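Local atomic coordinates of putative rubredoxin reductase (Rhodopseudomonas palustris, PDB entry 3FG2), a protein that probably uses FAD to pass electrons from NADH to a ferredoxin that serves the cytochrome P450 CYP199A2 in Rhodopseudomonas palustris. Residues G154-R162 with H194-H202; H202-A211 with V220-L228. All blocks are in the same frame, centred on the assembly; numbering follows the deposited sequence.

Interaction 1: residues G154-R162 with H194-H202; sequences GLEFAATAR and HSGAGIRMH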
ATOM      1  N   GLY A 154      -8.230   6.225   3.054  1.00 20.66           N
ATOM      2  CA  GLY A 154      -9.223   7.075   3.676  1.00 16.90           C
ATOM      3  C   GLY A 154     -10.427   7.352   2.794  1.00 17.78           C
ATOM      4  O   GLY A 154     -11.565   7.326   3.272  1.00 16.16           O
ATOM      5  N   LEU A 155     -10.191   7.620   1.511  1.00 17.73           N
ATOM      6  CA  LEU A 155     -11.283   7.921   0.592  1.00 17.49           C
ATOM      7  C   LEU A 155     -12.057   6.677   0.193  1.00 18.99           C
ATOM      8  O   LEU A 155     -13.277   6.727   0.029  1.00 18.40           O
ATOM      9  CB  LEU A 155     -10.755   8.639  -0.652  1.00 18.36           C
ATOM     10  CG  LEU A 155     -10.157  10.034  -0.384  1.00 20.06           C
ATOM     11  CD1 LEU A 155      -9.676  10.655  -1.689  1.00 17.76           C
ATOM     12  CD2 LEU A 155     -11.205  10.933   0.261  1.00 17.71           C
ATOM     13  N   GLU A 156     -11.357   5.560   0.030  1.00 18.67           N
ATOM     14  CA  GLU A 156     -12.030   4.326  -0.326  1.00 18.78           C
ATOM     15  C   GLU A 156     -13.004   4.014   0.809  1.00 19.59           C
ATOM     16  O   GLU A 156     -14.124   3.567   0.571  1.00 18.46           O
ATOM     17  CB  GLU A 156     -11.011   3.195  -0.512  1.00 20.93           C
ATOM     18  CG  GLU A 156     -10.003   3.470  -1.630  1.00 23.25           C
ATOM     19  CD  GLU A 156      -9.085   2.296  -1.933  1.00 25.51           C
ATOM     20  OE1 GLU A 156      -8.916   1.412  -1.064  1.00 26.21           O
ATOM     21  OE2 GLU A 156      -8.517   2.264  -3.046  1.00 28.19           O
ATOM     22  N   PHE A 157     -12.582   4.282   2.044  1.00 18.56           N
ATOM     23  CA  PHE A 157     -13.435   4.046   3.204  1.00 19.12           C
ATOM     24  C   PHE A 157     -14.575   5.058   3.239  1.00 20.11           C
ATOM     25  O   PHE A 157     -15.743   4.693   3.369  1.00 21.93           O
ATOM     26  CB  PHE A 157     -12.640   4.163   4.511  1.00 16.86           C
ATOM     27  CG  PHE A 157     -13.514   4.281   5.730  1.00 17.35           C
ATOM     28  CD1 PHE A 157     -14.207   3.178   6.217  1.00 16.41           C
ATOM     29  CD2 PHE A 157     -13.709   5.519   6.345  1.00 16.36           C
ATOM     30  CE1 PHE A 157     -15.083   3.302   7.291  1.00 15.76           C
ATOM     31  CE2 PHE A 157     -14.582   5.657   7.417  1.00 13.46           C
ATOM     32  CZ  PHE A 157     -15.275   4.546   7.893  1.00 13.85           C
ATOM     33  N   ALA A 158     -14.227   6.335   3.123  1.00 19.17           N
ATOM     34  CA  ALA A 158     -15.216   7.403   3.166  1.00 19.98           C
ATOM     35  C   ALA A 158     -16.420   7.185   2.255  1.00 19.69           C
ATOM     36  O   ALA A 158     -17.555   7.432   2.651  1.00 20.32           O
ATOM     37  CB  ALA A 158     -14.559   8.725   2.833  1.00 20.36           C
ATOM     38  N   ALA A 159     -16.177   6.744   1.029  1.00 18.50           N
ATOM     39  CA  ALA A 159     -17.271   6.521   0.101  1.00 18.60           C
ATOM     40  C   ALA A 159     -18.195   5.425   0.629  1.00 18.99           C
ATOM     41  O   ALA A 159     -19.419   5.557   0.595  1.00 18.36           O
ATOM     42  CB  ALA A 159     -16.728   6.145  -1.270  1.00 15.15           C
ATOM     43  N   THR A 160     -17.610   4.350   1.132  1.00 18.39           N
ATOM     44  CA  THR A 160     -18.407   3.259   1.648  1.00 20.67           C
ATOM     45  C   THR A 160     -19.187   3.650   2.898  1.00 21.94           C
ATOM     46  O   THR A 160     -20.368   3.323   3.018  1.00 22.47           O
ATOM     47  CB  THR A 160     -17.531   2.033   1.918  1.00 20.94           C
ATOM     48  OG1 THR A 160     -17.075   1.515   0.663  1.00 21.93           O
ATOM     49  CG2 THR A 160     -18.318   0.947   2.663  1.00 20.64           C
ATOM     50  N   ALA A 161     -18.540   4.347   3.827  1.00 22.23           N
ATOM     51  CA  ALA A 161     -19.227   4.776   5.043  1.00 23.41           C
ATOM     52  C   ALA A 161     -20.404   5.664   4.637  1.00 23.83           C
ATOM     53  O   ALA A 161     -21.504   5.565   5.185  1.00 22.85           O
ATOM     54  CB  ALA A 161     -18.277   5.548   5.944  1.00 22.55           C
ATOM     55  N   ARG A 162     -20.168   6.530   3.661  1.00 23.51           N
ATOM     56  CA  ARG A 162     -21.212   7.419   3.193  1.00 25.49           C
ATOM     57  C   ARG A 162     -22.339   6.611   2.557  1.00 26.62           C
ATOM     58  O   ARG A 162     -23.521   6.880   2.789  1.00 26.76           O
ATOM     59  CB  ARG A 162     -20.644   8.404   2.173  1.00 26.18           C
ATOM     60  CG  ARG A 162     -21.667   9.402   1.646  1.00 27.88           C
ATOM     61  CD  ARG A 162     -22.340  10.132   2.789  1.00 28.69           C
ATOM     62  NE  ARG A 162     -23.337  11.079   2.307  1.00 32.93           N
ATOM     63  CZ  ARG A 162     -24.245  11.659   3.084  1.00 33.42           C
ATOM     64  NH1 ARG A 162     -24.283  11.381   4.381  1.00 33.93           N
ATOM     65  NH2 ARG A 162     -25.107  12.522   2.563  1.00 34.79           N
ATOM     66  N   HIS A 194     -16.769  12.890  -4.431  1.00 23.22           N
ATOM     67  CA  HIS A 194     -17.049  12.669  -3.017  1.00 22.64           C
ATOM     68  C   HIS A 194     -17.972  13.731  -2.443  1.00 22.27           C
ATOM     69  O   HIS A 194     -18.904  13.413  -1.704  1.00 22.50           O
ATOM     70  CB  HIS A 194     -15.743  12.603  -2.226  1.00 22.03           C
ATOM     71  CG  HIS A 194     -14.968  11.348  -2.471  1.00 19.34           C
ATOM     72  ND1 HIS A 194     -15.549  10.101  -2.409  1.00 19.28           N
ATOM     73  CD2 HIS A 194     -13.666  11.145  -2.775  1.00 18.97           C
ATOM     74  CE1 HIS A 194     -14.636   9.182  -2.665  1.00 21.15           C
ATOM     75  NE2 HIS A 194     -13.485   9.789  -2.890  1.00 21.59           N
ATOM     76  N   SER A 195     -17.718  14.990  -2.784  1.00 22.05           N
ATOM     77  CA  SER A 195     -18.569  16.080  -2.319  1.00 22.83           C
ATOM     78  C   SER A 195     -19.984  15.807  -2.814  1.00 22.33           C
ATOM     79  O   SER A 195     -20.955  15.959  -2.076  1.00 22.69           O
ATOM     80  CB  SER A 195     -18.088  17.413  -2.891  1.00 22.84           C
ATOM     81  OG  SER A 195     -16.819  17.761  -2.366  1.00 26.65           O
ATOM     82  N   GLY A 196     -20.083  15.404  -4.077  1.00 21.71           N
ATOM     83  CA  GLY A 196     -21.375  15.105  -4.665  1.00 22.31           C
ATOM     84  C   GLY A 196     -22.118  14.027  -3.899  1.00 22.61           C
ATOM     85  O   GLY A 196     -23.343  13.994  -3.898  1.00 23.90           O
ATOM     86  N   ALA A 197     -21.379  13.144  -3.242  1.00 21.54           N
ATOM     87  CA  ALA A 197     -21.996  12.073  -2.478  1.00 22.64           C
ATOM     88  C   ALA A 197     -22.387  12.574  -1.094  1.00 24.09           C
ATOM     89  O   ALA A 197     -22.942  11.829  -0.288  1.00 25.43           O
ATOM     90  CB  ALA A 197     -21.040  10.901  -2.359  1.00 20.07           C
ATOM     91  N   GLY A 198     -22.088  13.836  -0.808  1.00 24.94           N
ATOM     92  CA  GLY A 198     -22.443  14.388   0.488  1.00 24.62           C
ATOM     93  C   GLY A 198     -21.334  14.332   1.517  1.00 25.89           C
ATOM     94  O   GLY A 198     -21.570  14.576   2.697  1.00 26.78           O
ATOM     95  N   ILE A 199     -20.124  14.003   1.081  1.00 25.64           N
ATOM     96  CA  ILE A 199     -18.988  13.939   1.989  1.00 24.72           C
ATOM     97  C   ILE A 199     -18.415  15.351   2.084  1.00 27.17           C
ATOM     98  O   ILE A 199     -18.157  15.991   1.065  1.00 27.69           O
ATOM     99  CB  ILE A 199     -17.928  12.965   1.455  1.00 22.67           C
ATOM    100  CG1 ILE A 199     -18.506  11.542   1.464  1.00 21.04           C
ATOM    101  CG2 ILE A 199     -16.651  13.084   2.268  1.00 19.68           C
ATOM    102  CD1 ILE A 199     -17.661  10.499   0.747  1.00 21.16           C
ATOM    103  N   ARG A 200     -18.236  15.846   3.305  1.00 27.18           N
ATOM    104  CA  ARG A 200     -17.715  17.194   3.499  1.00 29.05           C
ATOM    105  C   ARG A 200     -16.193  17.152   3.609  1.00 27.35           C
ATOM    106  O   ARG A 200     -15.651  16.572   4.554  1.00 27.12           O
ATOM    107  CB  ARG A 200     -18.288  17.818   4.780  1.00 33.27           C
ATOM    108  CG  ARG A 200     -19.712  17.394   5.150  1.00 38.63           C
ATOM    109  CD  ARG A 200     -20.760  18.219   4.451  1.00 41.29           C
ATOM    110  NE  ARG A 200     -20.678  19.622   4.844  1.00 46.34           N
ATOM    111  CZ  ARG A 200     -21.491  20.574   4.394  1.00 47.22           C
ATOM    112  NH1 ARG A 200     -22.457  20.278   3.533  1.00 47.74           N
ATOM    113  NH2 ARG A 200     -21.326  21.828   4.794  1.00 47.59           N
ATOM    114  N   MET A 201     -15.513  17.768   2.645  1.00 26.09           N
ATOM    115  CA  MET A 201     -14.055  17.815   2.632  1.00 24.91           C
ATOM    116  C   MET A 201     -13.522  19.052   3.358  1.00 23.92           C
ATOM    117  O   MET A 201     -14.061  20.147   3.208  1.00 25.23           O
ATOM    118  CB  MET A 201     -13.548  17.818   1.189  1.00 25.28           C
ATOM    119  CG  MET A 201     -12.696  16.613   0.851  1.00 29.83           C
ATOM    120  SD  MET A 201     -13.604  15.049   1.030  1.00 30.00           S
ATOM    121  CE  MET A 201     -12.888  14.101  -0.317  1.00 29.52           C
ATOM    122  N   HIS A 202     -12.463  18.872   4.143  1.00 21.97           N
ATOM    123  CA  HIS A 202     -11.843  19.971   4.880  1.00 20.82           C
ATOM    124  C   HIS A 202     -10.342  19.980   4.602  1.00 20.46           C
ATOM    125  O   HIS A 202      -9.634  19.027   4.943  1.00 20.39           O
ATOM    126  CB  HIS A 202     -12.079  19.788   6.374  1.00 22.29           C
ATOM    127  CG  HIS A 202     -13.524  19.692   6.744  1.00 24.37           C
ATOM    128  ND1 HIS A 202     -14.314  20.803   6.954  1.00 23.72           N
ATOM    129  CD2 HIS A 202     -14.327  18.618   6.930  1.00 23.47           C
ATOM    130  CE1 HIS A 202     -15.540  20.415   7.260  1.00 23.90           C
ATOM    131  NE2 HIS A 202     -15.574  19.095   7.252  1.00 24.60           N
TER
HETATM  132  O   HOH W   1     -25.940  13.537   0.165  1.00 33.86           O

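Interaction 2: residues H202-A211 with V220-L228; sequences HYGVRATEIA and VVLSDGNTL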
ATOM      1  N   HIS A 202     -12.463  18.872   4.143  1.00 21.97           N
ATOM      2  CA  HIS A 202     -11.843  19.971   4.880  1.00 20.82           C
ATOM      3  C   HIS A 202     -10.342  19.980   4.602  1.00 20.46           C
ATOM      4  O   HIS A 202      -9.634  19.027   4.943  1.00 20.39           O
ATOM      5  CB  HIS A 202     -12.079  19.788   6.374  1.00 22.29           C
ATOM      6  CG  HIS A 202     -13.524  19.692   6.744  1.00 24.37           C
ATOM      7  ND1 HIS A 202     -14.314  20.803   6.954  1.00 23.72           N
ATOM      8  CD2 HIS A 202     -14.327  18.618   6.930  1.00 23.47           C
ATOM      9  CE1 HIS A 202     -15.540  20.415   7.260  1.00 23.90           C
ATOM     10  NE2 HIS A 202     -15.574  19.095   7.252  1.00 24.60           N
ATOM     11  N   TYR A 203      -9.855  21.054   3.991  1.00 17.98           N
ATOM     12  CA  TYR A 203      -8.440  21.158   3.663  1.00 19.77           C
ATOM     13  C   TYR A 203      -7.668  22.150   4.525  1.00 19.62           C
ATOM     14  O   TYR A 203      -8.257  23.007   5.179  1.00 19.18           O
ATOM     15  CB  TYR A 203      -8.270  21.543   2.190  1.00 18.57           C
ATOM     16  CG  TYR A 203      -8.919  20.575   1.241  1.00 19.53           C
ATOM     17  CD1 TYR A 203     -10.131  20.878   0.620  1.00 20.36           C
ATOM     18  CD2 TYR A 203      -8.334  19.336   0.979  1.00 17.96           C
ATOM     19  CE1 TYR A 203     -10.747  19.965  -0.242  1.00 18.39           C
ATOM     20  CE2 TYR A 203      -8.935  18.425   0.131  1.00 19.58           C
ATOM     21  CZ  TYR A 203     -10.139  18.741  -0.478  1.00 20.50           C
ATOM     22  OH  TYR A 203     -10.719  17.831  -1.326  1.00 18.34           O
ATOM     23  N   GLY A 204      -6.345  22.016   4.509  1.00 19.73           N
ATOM     24  CA  GLY A 204      -5.484  22.912   5.257  1.00 18.78           C
ATOM     25  C   GLY A 204      -5.567  22.828   6.764  1.00 19.56           C
ATOM     26  O   GLY A 204      -5.186  23.778   7.451  1.00 19.84           O
ATOM     27  N   VAL A 205      -6.037  21.697   7.283  1.00 19.64           N
ATOM     28  CA  VAL A 205      -6.169  21.523   8.723  1.00 19.84           C
ATOM     29  C   VAL A 205      -5.653  20.184   9.264  1.00 22.11           C
ATOM     30  O   VAL A 205      -5.617  19.178   8.549  1.00 21.54           O
ATOM     31  CB  VAL A 205      -7.646  21.695   9.151  1.00 20.76           C
ATOM     32  CG1 VAL A 205      -8.023  23.176   9.129  1.00 19.42           C
ATOM     33  CG2 VAL A 205      -8.562  20.910   8.199  1.00 18.23           C
ATOM     34  N   ARG A 206      -5.244  20.199  10.532  1.00 22.32           N
ATOM     35  CA  ARG A 206      -4.743  19.016  11.228  1.00 24.73           C
ATOM     36  C   ARG A 206      -5.629  18.801  12.436  1.00 24.23           C
ATOM     37  O   ARG A 206      -6.269  19.739  12.917  1.00 25.02           O
ATOM     38  CB  ARG A 206      -3.337  19.230  11.798  1.00 26.48           C
ATOM     39  CG  ARG A 206      -2.249  19.623  10.846  1.00 31.65           C
ATOM     40  CD  ARG A 206      -1.029  20.047  11.663  1.00 33.71           C
ATOM     41  NE  ARG A 206      -0.588  18.986  12.565  1.00 34.66           N
ATOM     42  CZ  ARG A 206       0.507  18.253  12.381  1.00 36.87           C
ATOM     43  NH1 ARG A 206       1.290  18.466  11.328  1.00 34.05           N
ATOM     44  NH2 ARG A 206       0.815  17.295  13.247  1.00 36.82           N
ATOM     45  N   ALA A 207      -5.641  17.574  12.941  1.00 23.64           N
ATOM     46  CA  ALA A 207      -6.399  17.272  14.143  1.00 24.72           C
ATOM     47  C   ALA A 207      -5.470  17.703  15.285  1.00 24.47           C
ATOM     48  O   ALA A 207      -4.281  17.387  15.271  1.00 25.33           O
ATOM     49  CB  ALA A 207      -6.686  15.777  14.232  1.00 23.70           C
ATOM     50  N   THR A 208      -5.996  18.447  16.251  1.00 23.53           N
ATOM     51  CA  THR A 208      -5.184  18.893  17.378  1.00 22.78           C
ATOM     52  C   THR A 208      -5.668  18.269  18.678  1.00 24.26           C
ATOM     53  O   THR A 208      -4.995  18.365  19.704  1.00 24.01           O
ATOM     54  CB  THR A 208      -5.242  20.424  17.551  1.00 21.93           C
ATOM     55  OG1 THR A 208      -6.602  20.829  17.749  1.00 20.68           O
ATOM     56  CG2 THR A 208      -4.670  21.126  16.325  1.00 22.01           C
ATOM     57  N   GLU A 209      -6.834  17.628  18.626  1.00 25.83           N
ATOM     58  CA  GLU A 209      -7.428  17.003  19.803  1.00 26.61           C
ATOM     59  C   GLU A 209      -8.697  16.240  19.417  1.00 26.50           C
ATOM     60  O   GLU A 209      -9.390  16.618  18.474  1.00 27.05           O
ATOM     61  CB  GLU A 209      -7.766  18.090  20.839  1.00 24.60           C
ATOM     62  CG  GLU A 209      -8.690  17.659  21.969  1.00 30.39           C
ATOM     63  CD  GLU A 209      -8.993  18.793  22.960  1.00 33.79           C
ATOM     64  OE1 GLU A 209      -9.406  19.886  22.518  1.00 33.59           O
ATOM     65  OE2 GLU A 209      -8.826  18.593  24.185  1.00 36.23           O
ATOM     66  N   ILE A 210      -8.981  15.154  20.133  1.00 24.67           N
ATOM     67  CA  ILE A 210     -10.190  14.376  19.900  1.00 22.98           C
ATOM     68  C   ILE A 210     -11.130  14.710  21.051  1.00 25.23           C
ATOM     69  O   ILE A 210     -10.886  14.308  22.193  1.00 26.54           O
ATOM     70  CB  ILE A 210      -9.934  12.853  19.934  1.00 22.66           C
ATOM     71  CG1 ILE A 210      -8.954  12.456  18.823  1.00 19.07           C
ATOM     72  CG2 ILE A 210     -11.271  12.105  19.830  1.00 16.40           C
ATOM     73  CD1 ILE A 210      -9.339  12.958  17.443  1.00 18.80           C
ATOM     74  N   ALA A 211     -12.191  15.453  20.754  1.00 25.97           N
ATOM     75  CA  ALA A 211     -13.157  15.839  21.773  1.00 26.88           C
ATOM     76  C   ALA A 211     -13.946  14.629  22.262  1.00 28.81           C
ATOM     77  O   ALA A 211     -14.513  13.866  21.471  1.00 27.12           O
ATOM     78  CB  ALA A 211     -14.112  16.902  21.223  1.00 26.27           C
ATOM     79  N   VAL A 220     -13.822  16.032  16.457  1.00 22.41           N
ATOM     80  CA  VAL A 220     -12.398  16.191  16.190  1.00 22.08           C
ATOM     81  C   VAL A 220     -12.066  17.680  16.121  1.00 20.71           C
ATOM     82  O   VAL A 220     -12.627  18.420  15.311  1.00 21.37           O
ATOM     83  CB  VAL A 220     -11.988  15.499  14.861  1.00 19.62           C
ATOM     84  CG1 VAL A 220     -10.509  15.750  14.574  1.00 15.18           C
ATOM     85  CG2 VAL A 220     -12.248  14.003  14.961  1.00 18.25           C
ATOM     86  N   VAL A 221     -11.169  18.116  16.995  1.00 19.68           N
ATOM     87  CA  VAL A 221     -10.773  19.516  17.029  1.00 19.97           C
ATOM     88  C   VAL A 221      -9.670  19.750  15.997  1.00 19.78           C
ATOM     89  O   VAL A 221      -8.718  18.970  15.897  1.00 20.83           O
ATOM     90  CB  VAL A 221     -10.274  19.916  18.434  1.00 18.69           C
ATOM     91  CG1 VAL A 221     -10.110  21.428  18.517  1.00 17.33           C
ATOM     92  CG2 VAL A 221     -11.255  19.429  19.492  1.00 17.59           C
ATOM     93  N   LEU A 222      -9.798  20.830  15.238  1.00 18.83           N
ATOM     94  CA  LEU A 222      -8.830  21.145  14.192  1.00 18.45           C
ATOM     95  C   LEU A 222      -7.897  22.296  14.542  1.00 20.42           C
ATOM     96  O   LEU A 222      -8.139  23.058  15.489  1.00 18.92           O
ATOM     97  CB  LEU A 222      -9.572  21.469  12.893  1.00 16.09           C
ATOM     98  CG  LEU A 222     -10.540  20.394  12.388  1.00 14.58           C
ATOM     99  CD1 LEU A 222     -11.344  20.938  11.219  1.00 14.26           C
ATOM    100  CD2 LEU A 222      -9.764  19.142  11.984  1.00 13.54           C
ATOM    101  N   SER A 223      -6.833  22.423  13.752  1.00 21.13           N
ATOM    102  CA  SER A 223      -5.840  23.476  13.944  1.00 21.28           C
ATOM    103  C   SER A 223      -6.380  24.881  13.675  1.00 20.59           C
ATOM    104  O   SER A 223      -5.669  25.869  13.877  1.00 20.54           O
ATOM    105  CB  SER A 223      -4.617  23.214  13.060  1.00 20.69           C
ATOM    106  OG  SER A 223      -5.018  22.913  11.738  1.00 23.39           O
ATOM    107  N   ASP A 224      -7.618  24.989  13.200  1.00 19.26           N
ATOM    108  CA  ASP A 224      -8.166  26.321  12.986  1.00 21.15           C
ATOM    109  C   ASP A 224      -9.037  26.691  14.184  1.00 22.36           C
ATOM    110  O   ASP A 224      -9.697  27.734  14.195  1.00 21.72           O
ATOM    111  CB  ASP A 224      -8.962  26.399  11.677  1.00 21.10           C
ATOM    112  CG  ASP A 224     -10.128  25.444  11.638  1.00 22.21           C
ATOM    113  OD1 ASP A 224     -10.829  25.427  10.604  1.00 22.05           O
ATOM    114  OD2 ASP A 224     -10.341  24.712  12.631  1.00 23.14           O
ATOM    115  N   GLY A 225      -9.012  25.830  15.201  1.00 23.27           N
ATOM    116  CA  GLY A 225      -9.779  26.069  16.413  1.00 25.22           C
ATOM    117  C   GLY A 225     -11.183  25.487  16.423  1.00 24.76           C
ATOM    118  O   GLY A 225     -11.774  25.301  17.483  1.00 24.60           O
ATOM    119  N   ASN A 226     -11.715  25.198  15.240  1.00 25.25           N
ATOM    120  CA  ASN A 226     -13.059  24.651  15.108  1.00 25.08           C
ATOM    121  C   ASN A 226     -13.100  23.167  15.445  1.00 24.67           C
ATOM    122  O   ASN A 226     -12.082  22.481  15.427  1.00 23.99           O
ATOM    123  CB  ASN A 226     -13.564  24.887  13.686  1.00 28.36           C
ATOM    124  CG  ASN A 226     -14.924  24.265  13.433  1.00 33.67           C
ATOM    125  OD1 ASN A 226     -15.865  24.453  14.213  1.00 36.30           O
ATOM    126  ND2 ASN A 226     -15.041  23.529  12.328  1.00 35.13           N
ATOM    127  N   THR A 227     -14.285  22.674  15.772  1.00 24.43           N
ATOM    128  CA  THR A 227     -14.449  21.270  16.110  1.00 23.08           C
ATOM    129  C   THR A 227     -15.508  20.639  15.231  1.00 22.62           C
ATOM    130  O   THR A 227     -16.575  21.214  15.039  1.00 22.98           O
ATOM    131  CB  THR A 227     -14.881  21.093  17.573  1.00 22.56           C
ATOM    132  OG1 THR A 227     -13.812  21.488  18.443  1.00 25.15           O
ATOM    133  CG2 THR A 227     -15.250  19.639  17.843  1.00 21.20           C
ATOM    134  N   LEU A 228     -15.204  19.464  14.687  1.00 20.53           N
ATOM    135  CA  LEU A 228     -16.162  18.750  13.854  1.00 20.73           C
ATOM    136  C   LEU A 228     -16.779  17.645  14.702  1.00 21.29           C
ATOM    137  O   LEU A 228     -16.091  16.726  15.136  1.00 21.29           O
ATOM    138  CB  LEU A 228     -15.477  18.135  12.635  1.00 20.32           C
ATOM    139  CG  LEU A 228     -14.874  19.085  11.604  1.00 21.25           C
ATOM    140  CD1 LEU A 228     -14.371  18.277  10.417  1.00 19.55           C
ATOM    141  CD2 LEU A 228     -15.929  20.094  11.149  1.00 22.37           C
TER
HETATM  142  O   HOH W   2      -3.985  24.871   9.975  1.00 25.93           O
HETATM  143  O   HOH W   3      -6.931  23.526  17.840  1.00 14.09           O

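Interaction 1: residues G154-R162 with H194-H202
The guanidinium of Arg-162 meets Ala-197 O at its edge, in its own plane, and has Gly-198 O over one face, 3.8 Å above that plane and offset toward the rim. The edge contact is a nearly straight hydrogen bond: NE of Arg-162 gives its proton to Ala-197 O over 2.7 Å, with an N-H...O angle of 166°. Water 1, also in the plane, accepts from NH2, while NH1 is hydrogen-bonded to Leu-166 O. CG stands anti to the backbone N (chi1 -179°) and the chain bends at chi2 (54°), which lays CB and CG along Ile-199 CG1 before NE turns to the carbonyl. An alanine here would keep CB beside the isoleucine but would probably leave Ala-197 O and Leu-166 O without these donors.

The ring of His-194 has Ala-159 CB at its edge, 3.9 Å from CE1, and Leu-155 CB obliquely against it, 3.7 Å from NE2. That same NE2 is hydrogen-bonded to Gln-324 OE1. Leu-155 reaches farther with CD2, which touches Met-201 CE at 3.6 Å. Small alanines suit the helix here, letting Ile-199 bring CD1 to 3.6 Å from Ala-158 O. Where helix 184-196 ends, Gly-198 N to Ser-195 O and Ile-199 N to His-194 O make a Schellman motif, Ala-197 N reaching His-194 O from the opposite face. The positive phi of Gly-198 suits glycine, leaving a CB little room beside Ala-197 O.

Gly-154 belongs to a GxGxxG pattern at the start of helix 152-163, consistent with the second Rossmann-type dinucleotide fold of such reductases. This helix packs on the end of helix 184-196 and the turn into edge strand 200-202, which pairs with strand 167-171.

Interaction 2: residues H202-A211 with V220-L228
Val-221 O accepts from the backbone N of Thr-208 at 2.8 Å in a nearly straight bond (170° at the proton), the donor tilted 29° from the carbonyl plane. Val-221 N gives its proton to O of Glu-209, the residue after Thr-208, also at 2.8 Å and nearly along the C=O axis. Thr-208 and Glu-209 thus both face Val-221, a classic beta bulge in the antiparallel hairpin of strands 207-213 and 216-222. On one face of the hairpin Ile-210 CD1 lies beside Val-220 CG2; on the other the aliphatic part of Glu-209 runs alongside Val-221, whose branched side chain suits a strand.

Just past strand 216-222, in the type I turn (Leu-222 to Gly-225) that leads to strand 227-229, Ser-223 bonds twice with Arg-206. Its OG sits between backbone N and carbonyl carbon (chi1 48°), where it accepts from Arg-206 N at 3.0 Å, while Ser-223 N bonds Arg-206 O. Overlapping it, an Asx turn has Asp-224 OD2 accepting from Asn-226 N, above the carboxylate plane. Leu-228 CD1 lies over one face of the His-202 ring in a CH-pi contact, 3.7 Å from its centroid, and His-202 NE2 is hydrogen-bonded to Asp-169 OD2.

How the interactions relate
The two contacts follow one another along the chain and share His-202, the last residue of strand 200-202: interaction 1 ends there, and interaction 2 opens with it. Their centres lie about 17 Å apart, and apart from the shared residue they do not touch. Both lean on strand 167-171: Ile-199 and Met-201 in interaction 1, Val-205, Leu-222 and Leu-228 in interaction 2. Interaction 1 is nearer the cofactor, with the side chain of Leu-155 about 11 Å from the FAD and that of Ala-159 about 9 Å from that of Lys-47, an FAD-binding residue. Interaction 2 is remote from the FAD-binding residues, in the small antiparallel sheet formed between strands 200-202 and 232-235 of the parallel sheet.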